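Local coordinates for ABC transporter, substrate binding protein (Mannopine) (Agrobacterium fabrum, PDB 5L9S) that serves as the periplasmic solute-binding protein of an ABC transporter, probably for a compound such as the opine mannopine, at residues Ile7-Gly12 with Lys16-Ala21; Asp93-Ser98 with Lys279-Met284; Leu169-Ala174 with Met314-Gln319; Val185-Arg190 with Asn201-Val206; Ile238-Gly243 with Asn249-Ile254. One frame throughout, in Å; residues are numbered along the deposited sequence.

Contact 1: Ile7-Gly12 with Lys16-Ala21; sequences IATTGG and KALREA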
# COMPACT_ATOMS: atom_id res chain seq x y z
N ILE A 7 13.45 -15.71 2.81
CA ILE A 7 12.43 -14.72 2.48
C ILE A 7 12.75 -14.02 1.15
O ILE A 7 13.91 -13.64 0.93
CB ILE A 7 12.16 -13.71 3.67
CG1 ILE A 7 10.94 -12.78 3.38
CG2 ILE A 7 13.40 -12.90 4.07
CD1 ILE A 7 10.33 -12.05 4.58
N ALA A 8 11.73 -13.82 0.28
CA ALA A 8 11.89 -13.11 -0.98
C ALA A 8 11.27 -11.71 -0.90
O ALA A 8 10.15 -11.55 -0.40
CB ALA A 8 11.30 -13.89 -2.13
N THR A 9 12.02 -10.70 -1.38
CA THR A 9 11.62 -9.28 -1.41
C THR A 9 11.95 -8.74 -2.82
O THR A 9 12.54 -9.48 -3.63
CB THR A 9 12.36 -8.46 -0.30
OG1 THR A 9 13.75 -8.32 -0.61
CG2 THR A 9 12.20 -9.05 1.10
N THR A 10 11.62 -7.46 -3.10
CA THR A 10 11.94 -6.80 -4.37
C THR A 10 13.42 -6.39 -4.41
O THR A 10 13.93 -6.02 -5.47
CB THR A 10 11.03 -5.61 -4.67
OG1 THR A 10 11.09 -4.68 -3.58
CG2 THR A 10 9.61 -6.03 -4.98
N GLY A 11 14.11 -6.53 -3.26
CA GLY A 11 15.52 -6.22 -3.11
C GLY A 11 15.78 -4.75 -2.85
O GLY A 11 14.88 -4.02 -2.41
N GLY A 12 17.01 -4.33 -3.12
CA GLY A 12 17.46 -2.95 -3.00
C GLY A 12 17.28 -2.27 -1.66
O GLY A 12 17.67 -2.80 -0.62
N LYS A 16 17.22 -3.62 2.31
CA LYS A 16 18.20 -3.00 3.21
C LYS A 16 17.55 -2.52 4.48
O LYS A 16 18.07 -2.79 5.56
CB LYS A 16 18.90 -1.85 2.48
CG LYS A 16 20.25 -1.43 3.05
CD LYS A 16 20.78 -0.18 2.33
CE LYS A 16 21.68 -0.46 1.13
NZ LYS A 16 20.93 -0.96 -0.06
N ALA A 17 16.38 -1.84 4.37
CA ALA A 17 15.60 -1.34 5.51
C ALA A 17 15.13 -2.51 6.41
O ALA A 17 15.22 -2.43 7.64
CB ALA A 17 14.40 -0.53 5.01
N LEU A 18 14.67 -3.61 5.78
CA LEU A 18 14.22 -4.82 6.47
C LEU A 18 15.36 -5.58 7.13
O LEU A 18 15.17 -6.14 8.20
CB LEU A 18 13.41 -5.74 5.51
CG LEU A 18 12.14 -5.11 4.85
CD1 LEU A 18 11.46 -6.10 3.97
CD2 LEU A 18 11.15 -4.56 5.88
N ARG A 19 16.56 -5.55 6.55
CA ARG A 19 17.72 -6.24 7.11
C ARG A 19 18.16 -5.60 8.42
O ARG A 19 18.43 -6.29 9.39
CB ARG A 19 18.86 -6.23 6.09
CG ARG A 19 19.92 -7.32 6.31
CD ARG A 19 21.04 -7.22 5.30
NE ARG A 19 20.56 -7.25 3.91
CZ ARG A 19 20.34 -8.35 3.20
NH1 ARG A 19 20.54 -9.55 3.74
NH2 ARG A 19 19.91 -8.27 1.95
N GLU A 20 18.21 -4.26 8.42
CA GLU A 20 18.65 -3.44 9.55
C GLU A 20 17.63 -3.43 10.69
O GLU A 20 18.02 -3.49 11.86
CB GLU A 20 18.90 -2.00 9.09
CG GLU A 20 20.07 -1.84 8.12
CD GLU A 20 20.18 -0.50 7.39
OE1 GLU A 20 19.28 0.36 7.54
OE2 GLU A 20 21.18 -0.33 6.65
N ALA A 21 16.32 -3.34 10.36
CA ALA A 21 15.26 -3.23 11.35
C ALA A 21 14.62 -4.53 11.78
O ALA A 21 14.10 -4.60 12.89
CB ALA A 21 14.20 -2.27 10.84
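The chain turns from strand to helix between Gly12 and Lys16, and Lys16 N closes a helical turn on Gly12 O at 3.1 Å, with an N-H...O angle of 152°, moderately bent. Both Gly11 and Gly12 have positive phi, a region that glycine enters easily and that residues with a CB mostly avoid, which suits them to a connection this tight. The side chain of Lys16 folds back over the same carbonyl. Its CB lies 3.5 Å from Gly12 O, and bends at chi3 and chi4 carry NZ round to 3.8 Å from Gly12 O, a proximity too long to count as a bond. The apolar half of the contact lies deeper, where Thr9 CG2 meets Leu18 CD1 at 4.2 Å as the two side chains slide past each other in opposite directions. Thr9 does two jobs there. With chi1 at 71° its OG1 sits between the backbone N and carbonyl carbon and accepts from Gly11 N at 3.2 Å, making an ST turn as the strand ends, while its methyl remains for packing against leucine. Leucine suits this buried place: its apolar branched end also rests on Phe23 and Leu63. The contact joins the first strand and the helix of the beta-alpha-beta unit 4-9, 12-30, 33-38: strand 4-9 lies between strands 33-38 and 61-65, bonded through Ile7 to Val35 and Val37 and through Ala8 to Leu61 and Leu63, while helix 12-30 covers the sheet and turns Ala17 and Ala21 toward helix 261-271.

Contact 2: Asp93-Ser98 with Lys279-Met284; sequences DLLADS and KAISQM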
# COMPACT_ATOMS: atom_id res chain seq x y z
N ASP A 93 -3.30 -3.20 19.53
CA ASP A 93 -2.18 -2.39 19.04
C ASP A 93 -2.18 -2.44 17.54
O ASP A 93 -1.99 -1.41 16.90
CB ASP A 93 -0.83 -2.94 19.57
CG ASP A 93 0.44 -2.38 18.92
OD1 ASP A 93 0.66 -1.15 19.00
OD2 ASP A 93 1.25 -3.19 18.39
N LEU A 94 -2.28 -3.63 16.97
CA LEU A 94 -2.27 -3.78 15.53
C LEU A 94 -3.57 -3.26 14.93
O LEU A 94 -4.66 -3.51 15.46
CB LEU A 94 -1.98 -5.24 15.09
CG LEU A 94 -0.56 -5.79 15.44
CD1 LEU A 94 -0.50 -7.29 15.29
CD2 LEU A 94 0.53 -5.12 14.62
N LEU A 95 -3.43 -2.48 13.85
CA LEU A 95 -4.49 -1.88 13.05
C LEU A 95 -5.28 -3.01 12.39
O LEU A 95 -4.76 -4.13 12.28
CB LEU A 95 -3.87 -0.95 11.98
CG LEU A 95 -3.39 0.45 12.46
CD1 LEU A 95 -2.64 1.17 11.35
CD2 LEU A 95 -4.57 1.35 12.93
N ALA A 96 -6.53 -2.75 11.98
CA ALA A 96 -7.40 -3.78 11.38
C ALA A 96 -6.79 -4.52 10.17
O ALA A 96 -6.06 -3.93 9.37
CB ALA A 96 -8.75 -3.19 11.02
N ASP A 97 -7.09 -5.83 10.08
CA ASP A 97 -6.66 -6.73 9.00
C ASP A 97 -5.14 -6.90 8.89
O ASP A 97 -4.62 -7.20 7.82
CB ASP A 97 -7.28 -6.30 7.64
CG ASP A 97 -8.80 -6.20 7.65
OD1 ASP A 97 -9.47 -7.16 8.13
OD2 ASP A 97 -9.33 -5.15 7.16
N SER A 98 -4.43 -6.71 10.02
CA SER A 98 -2.98 -6.90 10.10
C SER A 98 -2.54 -8.35 9.93
O SER A 98 -1.36 -8.60 9.67
CB SER A 98 -2.43 -6.33 11.40
OG SER A 98 -2.38 -4.93 11.21
N LYS A 279 1.41 1.71 18.14
CA LYS A 279 2.53 2.11 18.96
C LYS A 279 3.69 2.52 18.08
O LYS A 279 4.32 3.53 18.38
CB LYS A 279 2.97 0.98 19.93
CG LYS A 279 3.92 1.42 21.05
CD LYS A 279 3.56 0.76 22.38
CE LYS A 279 3.82 1.69 23.55
NZ LYS A 279 5.23 1.65 24.02
N ALA A 280 3.97 1.75 16.99
CA ALA A 280 5.04 2.02 16.03
C ALA A 280 4.80 3.36 15.32
O ALA A 280 5.76 4.11 15.20
CB ALA A 280 5.16 0.89 15.01
N ILE A 281 3.54 3.67 14.91
CA ILE A 281 3.16 4.94 14.28
C ILE A 281 3.56 6.13 15.18
O ILE A 281 4.21 7.07 14.71
CB ILE A 281 1.64 5.03 13.87
CG1 ILE A 281 1.30 4.12 12.69
CG2 ILE A 281 1.21 6.47 13.55
CD1 ILE A 281 -0.15 3.65 12.62
N SER A 282 3.19 6.07 16.46
CA SER A 282 3.46 7.14 17.42
C SER A 282 4.94 7.20 17.87
O SER A 282 5.42 8.26 18.26
CB SER A 282 2.56 6.98 18.63
OG SER A 282 2.84 5.76 19.30
N GLN A 283 5.64 6.06 17.82
CA GLN A 283 7.04 5.87 18.21
C GLN A 283 8.03 6.43 17.18
O GLN A 283 9.23 6.50 17.49
CB GLN A 283 7.31 4.38 18.35
CG GLN A 283 7.97 3.97 19.63
CD GLN A 283 8.09 2.47 19.67
OE1 GLN A 283 7.44 1.79 20.47
NE2 GLN A 283 8.91 1.93 18.79
N MET A 284 7.57 6.75 15.96
CA MET A 284 8.45 7.26 14.91
C MET A 284 8.93 8.67 15.21
O MET A 284 8.26 9.39 15.95
CB MET A 284 7.80 7.17 13.52
CG MET A 284 7.76 5.74 12.98
SD MET A 284 6.97 5.40 11.39
CE MET A 284 5.40 6.15 11.61
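Asp93 swings its carboxylate out to Lys279 because a chi1 of 168° turns CG away from the backbone N, and in Ile281 a chi1 of -71° keeps CG1 beside the backbone N and sends CD1 to Leu95. Asp93 OD1 accepts from Lys279 N at 3.1 Å; the donor arrives nearly along the C-O direction, and the N-H...O angle is 158°. OD2 of the same carboxylate is hydrogen-bonded to Ser277 OG, so bonds at both oxygens fix how the group is turned. Aspartate is apt here because Lys279 N belongs to the first turn of helix 278-283, where backbone N-H groups lack acceptors of their own and the helix end would probably favour a negative charge. Lys279 CB lies 3.3 Å from the same OD1 of Asp93, but the rest of its chain leads away. Beside this polar joint, Leu95 CD1 and Ile281 CD1 touch at 3.7 Å, their side chains crossing at about a right angle; branched apolar ends suit this more sheltered part. The loop keeps its own shape through a type II turn from Leu95 to Ser98, whose backbone bond is weak and which is reinforced by Ser98 OG on Leu95 O at 2.7 Å, from above the carbonyl plane. In the helix, Lys279 O takes both Ser282 OG and Gln283 N. The turn leads into strand 99-100, whose Cys99 is disulfide-bonded to Cys85. Backbone bonds from Asp93 to Gln278 and from Leu95 to Pro276 lay the loop along the approach to helix 278-283, which also packs Ala280 on Gln264 of helix 261-271.

Contact 3: Leu169-Ala174 with Met314-Gln319; sequences LDVDRA and MGMLVQ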
# COMPACT_ATOMS: atom_id res chain seq x y z
N LEU A 169 -18.20 -1.17 -5.27
CA LEU A 169 -18.12 0.04 -6.08
C LEU A 169 -19.17 0.10 -7.17
O LEU A 169 -19.29 -0.84 -7.98
CB LEU A 169 -16.72 0.25 -6.71
CG LEU A 169 -15.46 0.29 -5.84
CD1 LEU A 169 -14.24 0.61 -6.69
CD2 LEU A 169 -15.55 1.33 -4.76
N ASP A 170 -19.91 1.22 -7.23
CA ASP A 170 -20.92 1.51 -8.25
C ASP A 170 -20.12 2.06 -9.47
O ASP A 170 -19.92 3.27 -9.59
CB ASP A 170 -21.91 2.55 -7.69
CG ASP A 170 -23.12 2.91 -8.55
OD1 ASP A 170 -23.12 2.57 -9.75
OD2 ASP A 170 -24.01 3.61 -8.04
N VAL A 171 -19.59 1.14 -10.29
CA VAL A 171 -18.73 1.40 -11.46
C VAL A 171 -19.38 2.33 -12.49
O VAL A 171 -18.69 3.18 -13.08
CB VAL A 171 -18.23 0.07 -12.09
CG1 VAL A 171 -17.28 0.32 -13.25
CG2 VAL A 171 -17.54 -0.79 -11.03
N ASP A 172 -20.70 2.19 -12.69
CA ASP A 172 -21.46 3.04 -13.62
C ASP A 172 -21.46 4.49 -13.16
O ASP A 172 -21.20 5.38 -13.97
CB ASP A 172 -22.88 2.50 -13.82
CG ASP A 172 -22.92 1.21 -14.63
OD1 ASP A 172 -22.22 1.14 -15.67
OD2 ASP A 172 -23.67 0.29 -14.24
N ARG A 173 -21.69 4.72 -11.85
CA ARG A 173 -21.71 6.03 -11.22
C ARG A 173 -20.31 6.64 -11.22
O ARG A 173 -20.16 7.80 -11.58
CB ARG A 173 -22.28 5.92 -9.81
CG ARG A 173 -22.56 7.22 -9.09
CD ARG A 173 -23.15 6.91 -7.74
NE ARG A 173 -23.06 8.04 -6.83
CZ ARG A 173 -23.60 8.08 -5.62
NH1 ARG A 173 -24.24 7.03 -5.13
NH2 ARG A 173 -23.46 9.16 -4.86
N ALA A 174 -19.29 5.85 -10.82
CA ALA A 174 -17.89 6.28 -10.78
C ALA A 174 -17.40 6.84 -12.13
O ALA A 174 -16.74 7.89 -12.14
CB ALA A 174 -17.01 5.14 -10.33
N MET A 314 -11.75 -7.39 -11.09
CA MET A 314 -10.51 -6.98 -11.77
C MET A 314 -10.57 -6.93 -13.31
O MET A 314 -10.21 -5.90 -13.89
CB MET A 314 -9.35 -7.87 -11.31
CG MET A 314 -8.23 -7.11 -10.68
SD MET A 314 -7.49 -6.05 -11.92
CE MET A 314 -5.76 -6.07 -11.36
N GLY A 315 -10.96 -8.05 -13.95
CA GLY A 315 -11.05 -8.16 -15.40
C GLY A 315 -11.96 -7.12 -16.01
O GLY A 315 -11.54 -6.37 -16.90
N MET A 316 -13.19 -7.04 -15.48
CA MET A 316 -14.23 -6.07 -15.86
C MET A 316 -13.68 -4.64 -15.80
O MET A 316 -13.86 -3.90 -16.76
CB MET A 316 -15.47 -6.23 -14.95
CG MET A 316 -16.68 -5.43 -15.38
SD MET A 316 -16.83 -3.85 -14.49
CE MET A 316 -18.56 -3.42 -14.88
N LEU A 317 -13.00 -4.28 -14.68
CA LEU A 317 -12.44 -2.95 -14.42
C LEU A 317 -11.40 -2.51 -15.45
O LEU A 317 -11.55 -1.43 -16.01
CB LEU A 317 -11.86 -2.85 -12.99
CG LEU A 317 -12.82 -2.88 -11.80
CD1 LEU A 317 -12.05 -2.66 -10.50
CD2 LEU A 317 -13.93 -1.86 -11.94
N VAL A 318 -10.38 -3.36 -15.70
CA VAL A 318 -9.30 -3.14 -16.69
C VAL A 318 -9.91 -2.96 -18.10
O VAL A 318 -9.54 -2.01 -18.80
CB VAL A 318 -8.24 -4.28 -16.62
CG1 VAL A 318 -7.25 -4.19 -17.78
CG2 VAL A 318 -7.51 -4.27 -15.28
N GLN A 319 -10.88 -3.83 -18.47
CA GLN A 319 -11.60 -3.76 -19.74
C GLN A 319 -12.29 -2.39 -19.86
O GLN A 319 -11.98 -1.62 -20.77
CB GLN A 319 -12.65 -4.88 -19.83
CG GLN A 319 -12.18 -6.20 -20.43
CD GLN A 319 -13.34 -7.13 -20.74
OE1 GLN A 319 -14.47 -6.95 -20.27
NE2 GLN A 319 -13.08 -8.15 -21.56
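No ring stands between Val171 and its partners Met316 and Leu317, so the contact has no stacked faces of its own; the side chain of Trp309 touches Val171, Leu317 and Leu169. The two methyls of Val171 divide the work. CG2 meets Leu317 CD2 at 3.9 Å, the side chains crossing obliquely, and CG1 faces Met316 CE in a looser approach of 4.3 Å. A chi1 of -177°, placing CG1 anti to the backbone N, spreads the pair of methyls in this way. Valine, short and branched close to the backbone, suits a helix start pressed against another helix, whereas the longer Leu317 reaches across with its tip and the flexible Met316 covers the exposed margin. The carboxylates stand aside from this apolar patch. Asp170 is the N-cap of helix 171-181, its OD1 taking Arg173 N in a weak bond of 3.3 Å, and Asp172 forms a salt bridge with Arg320, giving the two helices a polar link near the solvent. Arg173 pairs with Asp159. The contact thus fastens the first turn of helix 171-181 to the middle of the long C-terminal helix 307-325, which is kinked about Gly315 and Met316, while Leu152 of helix 149-158 packs on both Ala174 and Leu317.

Contact 4: Val185-Arg190 with Asn201-Val206; sequences VQVWWR and NDEYRV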
# COMPACT_ATOMS: atom_id res chain seq x y z
N VAL A 185 -8.25 16.91 -16.58
CA VAL A 185 -7.14 15.99 -16.34
C VAL A 185 -6.11 16.10 -17.45
O VAL A 185 -6.31 15.56 -18.53
CB VAL A 185 -7.58 14.53 -16.06
CG1 VAL A 185 -6.41 13.70 -15.55
CG2 VAL A 185 -8.72 14.48 -15.06
N GLN A 186 -5.04 16.87 -17.19
CA GLN A 186 -3.96 17.12 -18.17
C GLN A 186 -2.84 16.08 -18.03
O GLN A 186 -2.08 15.88 -18.98
CB GLN A 186 -3.38 18.54 -18.04
CG GLN A 186 -4.40 19.69 -18.01
CD GLN A 186 -5.06 20.05 -19.31
OE1 GLN A 186 -6.29 20.14 -19.38
NE2 GLN A 186 -4.27 20.34 -20.33
N VAL A 187 -2.74 15.43 -16.85
CA VAL A 187 -1.71 14.44 -16.56
C VAL A 187 -2.33 13.09 -16.16
O VAL A 187 -3.08 13.00 -15.19
CB VAL A 187 -0.69 14.98 -15.48
CG1 VAL A 187 0.33 13.91 -15.07
CG2 VAL A 187 0.03 16.25 -15.96
N TRP A 188 -1.98 12.05 -16.91
CA TRP A 188 -2.37 10.67 -16.63
C TRP A 188 -1.06 9.94 -16.40
O TRP A 188 -0.50 9.37 -17.34
CB TRP A 188 -3.14 10.07 -17.80
CG TRP A 188 -4.53 10.60 -17.97
CD1 TRP A 188 -4.98 11.41 -18.97
CD2 TRP A 188 -5.68 10.30 -17.15
NE1 TRP A 188 -6.32 11.65 -18.82
CE2 TRP A 188 -6.78 10.96 -17.72
CE3 TRP A 188 -5.88 9.51 -16.00
CZ2 TRP A 188 -8.07 10.89 -17.17
CZ3 TRP A 188 -7.16 9.42 -15.47
CH2 TRP A 188 -8.23 10.12 -16.05
N TRP A 189 -0.52 10.06 -15.19
CA TRP A 189 0.79 9.49 -14.85
C TRP A 189 0.80 7.95 -14.74
O TRP A 189 -0.03 7.34 -14.06
CB TRP A 189 1.39 10.14 -13.58
CG TRP A 189 0.63 9.93 -12.29
CD1 TRP A 189 -0.28 10.78 -11.74
CD2 TRP A 189 0.86 8.91 -11.31
NE1 TRP A 189 -0.65 10.34 -10.50
CE2 TRP A 189 0.02 9.18 -10.21
CE3 TRP A 189 1.66 7.74 -11.28
CZ2 TRP A 189 -0.04 8.34 -9.09
CZ3 TRP A 189 1.61 6.93 -10.15
CH2 TRP A 189 0.76 7.23 -9.08
N ARG A 190 1.78 7.32 -15.39
CA ARG A 190 1.91 5.87 -15.34
C ARG A 190 2.96 5.47 -14.29
O ARG A 190 2.83 4.42 -13.65
CB ARG A 190 2.21 5.30 -16.73
CG ARG A 190 1.94 3.80 -16.82
CD ARG A 190 1.45 3.34 -18.18
NE ARG A 190 0.34 2.39 -18.03
CZ ARG A 190 0.46 1.13 -17.61
NH1 ARG A 190 1.65 0.64 -17.28
NH2 ARG A 190 -0.61 0.36 -17.51
N ASN A 201 7.25 20.82 -13.27
CA ASN A 201 6.99 21.62 -14.46
C ASN A 201 5.69 22.41 -14.37
O ASN A 201 5.40 23.21 -15.25
CB ASN A 201 7.02 20.73 -15.71
CG ASN A 201 8.38 20.14 -15.98
OD1 ASN A 201 9.40 20.83 -15.97
ND2 ASN A 201 8.43 18.84 -16.20
N ASP A 202 4.92 22.19 -13.29
CA ASP A 202 3.63 22.82 -13.01
C ASP A 202 2.57 22.45 -14.06
O ASP A 202 1.82 23.30 -14.53
CB ASP A 202 3.76 24.35 -12.80
CG ASP A 202 2.64 24.97 -11.98
OD1 ASP A 202 2.18 24.32 -11.00
OD2 ASP A 202 2.23 26.12 -12.30
N GLU A 203 2.53 21.15 -14.43
CA GLU A 203 1.59 20.58 -15.40
C GLU A 203 0.22 20.27 -14.76
O GLU A 203 -0.78 20.06 -15.46
CB GLU A 203 2.18 19.34 -16.10
CG GLU A 203 3.32 19.63 -17.06
CD GLU A 203 4.04 18.42 -17.64
OE1 GLU A 203 5.29 18.42 -17.68
OE2 GLU A 203 3.34 17.47 -18.06
N TYR A 204 0.18 20.26 -13.41
CA TYR A 204 -1.03 20.06 -12.61
C TYR A 204 -0.86 20.73 -11.26
O TYR A 204 0.29 20.88 -10.75
CB TYR A 204 -1.44 18.58 -12.44
CG TYR A 204 -0.56 17.76 -11.54
CD1 TYR A 204 -0.85 17.62 -10.18
CD2 TYR A 204 0.53 17.06 -12.04
CE1 TYR A 204 -0.05 16.83 -9.35
CE2 TYR A 204 1.34 16.28 -11.22
CZ TYR A 204 1.02 16.14 -9.88
OH TYR A 204 1.82 15.34 -9.10
N ARG A 205 -2.01 21.10 -10.68
CA ARG A 205 -2.14 21.78 -9.39
C ARG A 205 -2.92 20.95 -8.34
O ARG A 205 -2.80 21.22 -7.15
CB ARG A 205 -2.75 23.18 -9.57
CG ARG A 205 -1.85 24.14 -10.36
CD ARG A 205 -2.30 25.58 -10.23
NE ARG A 205 -1.83 26.20 -8.99
CZ ARG A 205 -0.90 27.15 -8.93
NH1 ARG A 205 -0.34 27.63 -10.04
NH2 ARG A 205 -0.54 27.66 -7.75
N VAL A 206 -3.73 19.97 -8.79
CA VAL A 206 -4.51 19.08 -7.92
C VAL A 206 -4.43 17.66 -8.49
O VAL A 206 -4.78 17.46 -9.64
CB VAL A 206 -5.98 19.53 -7.78
CG1 VAL A 206 -6.72 18.62 -6.81
CG2 VAL A 206 -6.08 20.98 -7.33
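Val187 CG2 is the point where the contact is dense: it lies 3.8 Å from Glu203 CB and 4.0 Å from Tyr204 CD2, approaching the ring obliquely. Beta-branched valine suits strand 185-189, and its CG2 methyl touches both neighbours. Tyr204 has its CG between the backbone N and carbonyl carbon (chi1 72°), which brings the ring beside the valine, and its OH donates to Ser195 O of helix 192-200, so a buried aromatic keeps its polar end satisfied. Ala198 of that helix packs on Val187, Glu203 and Tyr204 alike, its small side chain allowing all three to come near. The outer margin is looser. Gln186 brings CB to 4.0 Å from Glu203 O before its chain leads away, and Glu203, exposed, follows the Schellman motif at Asp202 that ends the helix. Arg205 and Asp202 make a long ion pair, held by charge alone. Since no hydrogen bond joins the two segments, their meeting rests largely on van der Waals contact, mostly apolar; the directional bonds run to third parties, from Val187 to Phe142 in the sheet and from Arg205 to Lys116 and Ala139.

Contact 5: Ile238-Gly243 with Asn249-Ile254; sequences IALVRG and NALKLI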
# COMPACT_ATOMS: atom_id res chain seq x y z
N ILE A 238 3.25 -10.34 4.30
CA ILE A 238 4.30 -11.37 4.43
C ILE A 238 3.53 -12.67 4.29
O ILE A 238 2.70 -12.96 5.14
CB ILE A 238 5.08 -11.33 5.79
CG1 ILE A 238 5.40 -9.88 6.27
CG2 ILE A 238 6.34 -12.24 5.75
CD1 ILE A 238 5.47 -9.70 7.81
N ALA A 239 3.76 -13.41 3.21
CA ALA A 239 3.05 -14.68 2.98
C ALA A 239 3.97 -15.88 3.19
O ALA A 239 5.17 -15.82 2.92
CB ALA A 239 2.47 -14.70 1.57
N LEU A 240 3.40 -16.97 3.72
CA LEU A 240 4.08 -18.25 4.00
C LEU A 240 3.82 -19.21 2.84
O LEU A 240 2.67 -19.52 2.55
CB LEU A 240 3.59 -18.84 5.34
CG LEU A 240 4.10 -20.24 5.77
CD1 LEU A 240 5.60 -20.23 6.08
CD2 LEU A 240 3.35 -20.73 6.98
N VAL A 241 4.91 -19.58 2.12
CA VAL A 241 4.91 -20.48 0.96
C VAL A 241 4.40 -21.86 1.34
O VAL A 241 4.83 -22.43 2.35
CB VAL A 241 6.30 -20.54 0.27
CG1 VAL A 241 6.36 -21.64 -0.79
CG2 VAL A 241 6.66 -19.18 -0.34
N ARG A 242 3.46 -22.38 0.52
CA ARG A 242 2.83 -23.68 0.72
C ARG A 242 3.86 -24.77 1.00
O ARG A 242 4.67 -25.13 0.14
CB ARG A 242 1.91 -24.05 -0.44
CG ARG A 242 0.64 -24.72 0.02
CD ARG A 242 -0.27 -25.01 -1.15
NE ARG A 242 -1.55 -24.33 -1.02
CZ ARG A 242 -2.73 -24.91 -1.19
NH1 ARG A 242 -2.81 -26.20 -1.51
NH2 ARG A 242 -3.85 -24.21 -1.04
N GLY A 243 3.84 -25.23 2.26
CA GLY A 243 4.74 -26.25 2.77
C GLY A 243 6.19 -25.81 2.80
O GLY A 243 7.06 -26.50 2.29
N ASN A 249 10.18 -21.61 11.89
CA ASN A 249 11.12 -20.51 11.94
C ASN A 249 10.61 -19.31 11.18
O ASN A 249 10.87 -18.18 11.58
CB ASN A 249 12.46 -20.94 11.35
CG ASN A 249 13.33 -21.79 12.24
OD1 ASN A 249 13.22 -21.79 13.47
ND2 ASN A 249 14.25 -22.48 11.61
N ALA A 250 9.90 -19.55 10.06
CA ALA A 250 9.32 -18.51 9.23
C ALA A 250 8.22 -17.78 9.99
O ALA A 250 8.12 -16.55 9.88
CB ALA A 250 8.77 -19.10 7.94
N LEU A 251 7.42 -18.51 10.79
CA LEU A 251 6.35 -17.94 11.62
C LEU A 251 6.89 -17.16 12.84
O LEU A 251 6.22 -16.26 13.34
CB LEU A 251 5.34 -19.02 12.04
CG LEU A 251 4.47 -19.61 10.93
CD1 LEU A 251 3.66 -20.76 11.44
CD2 LEU A 251 3.54 -18.56 10.32
N LYS A 252 8.10 -17.51 13.31
CA LYS A 252 8.80 -16.84 14.41
C LYS A 252 9.27 -15.47 13.91
O LYS A 252 9.29 -14.51 14.68
CB LYS A 252 10.02 -17.67 14.86
CG LYS A 252 9.72 -18.87 15.73
CD LYS A 252 11.02 -19.36 16.37
CE LYS A 252 10.98 -20.81 16.78
NZ LYS A 252 12.34 -21.32 17.06
N LEU A 253 9.68 -15.41 12.62
CA LEU A 253 10.13 -14.20 11.95
C LEU A 253 8.95 -13.25 11.76
O LEU A 253 9.12 -12.04 11.94
CB LEU A 253 10.84 -14.53 10.62
CG LEU A 253 11.39 -13.35 9.81
CD1 LEU A 253 12.47 -12.61 10.56
CD2 LEU A 253 11.92 -13.80 8.50
N ILE A 254 7.75 -13.81 11.44
CA ILE A 254 6.52 -13.04 11.29
C ILE A 254 6.10 -12.44 12.65
O ILE A 254 5.88 -11.24 12.74
CB ILE A 254 5.39 -13.88 10.65
CG1 ILE A 254 5.73 -14.27 9.19
CG2 ILE A 254 4.04 -13.13 10.72
CD1 ILE A 254 4.60 -15.02 8.44
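Leu240, facing Ala250 and Leu251, leaves its strand with CB directed at the helix, and CG follows anti to the backbone N (chi1 175°), so that the fork opens over the helix surface. At the tip the branches part: CD1 settles on Ala250 CB at 3.8 Å, and CD2 meets Leu251 CD2 at 4.0 Å, the two leucine side chains crossing at about a right angle. Alanine suits its place because its lone methyl lets the leucine come down close to the helix, while Leu251, set more to the flank, reaches in only with its end. One turn further along the helix, Ile238 CG2 packs on Ile254 CG1 at 4.0 Å, the side chains running past each other in opposite directions; CG2, which lies anti to the backbone N, is the branch that reaches Ile254. Ala239 between them points away from the helix, the usual alternation of a strand, and isoleucine suits both the extended backbone and the apolar filling. The axes of strand 238-240 and helix 249-254 run nearly antiparallel, at 162°, and approach to 9.8 Å, the ordinary spacing of a helix laid on a sheet. Ala250 and Ile254 also touch Leu61 on the neighbouring strand. Such a helix, folding back over the end of the long strand 224-240 that lies antiparallel to strand 61-65, is consistent with the type II periplasmic binding protein fold, in which a strand returning from the second lobe enters the parallel sheet of the first in reverse.

Contacts 1 and 5 are neighbours in one lobe: their centres are 15 Å apart, and Ile7 CD1 touches Ile238 CG2 at 4.2 Å, so two helix-on-sheet packings share one core. Contact 2 approaches contact 5 to about 7 Å between nearest atoms and ties a loop to a helix 181 residues on. Contacts 3 and 4 belong to the other lobe, about 8 Å apart at their nearest atoms, and helix 171-181 leads directly into strand 185-189. The centres of contacts 4 and 5 lie 41 Å apart, on opposite sides of the chain's centre. No ligand occupies this open form; binding proteins of this fold generally hold theirs between the lobes.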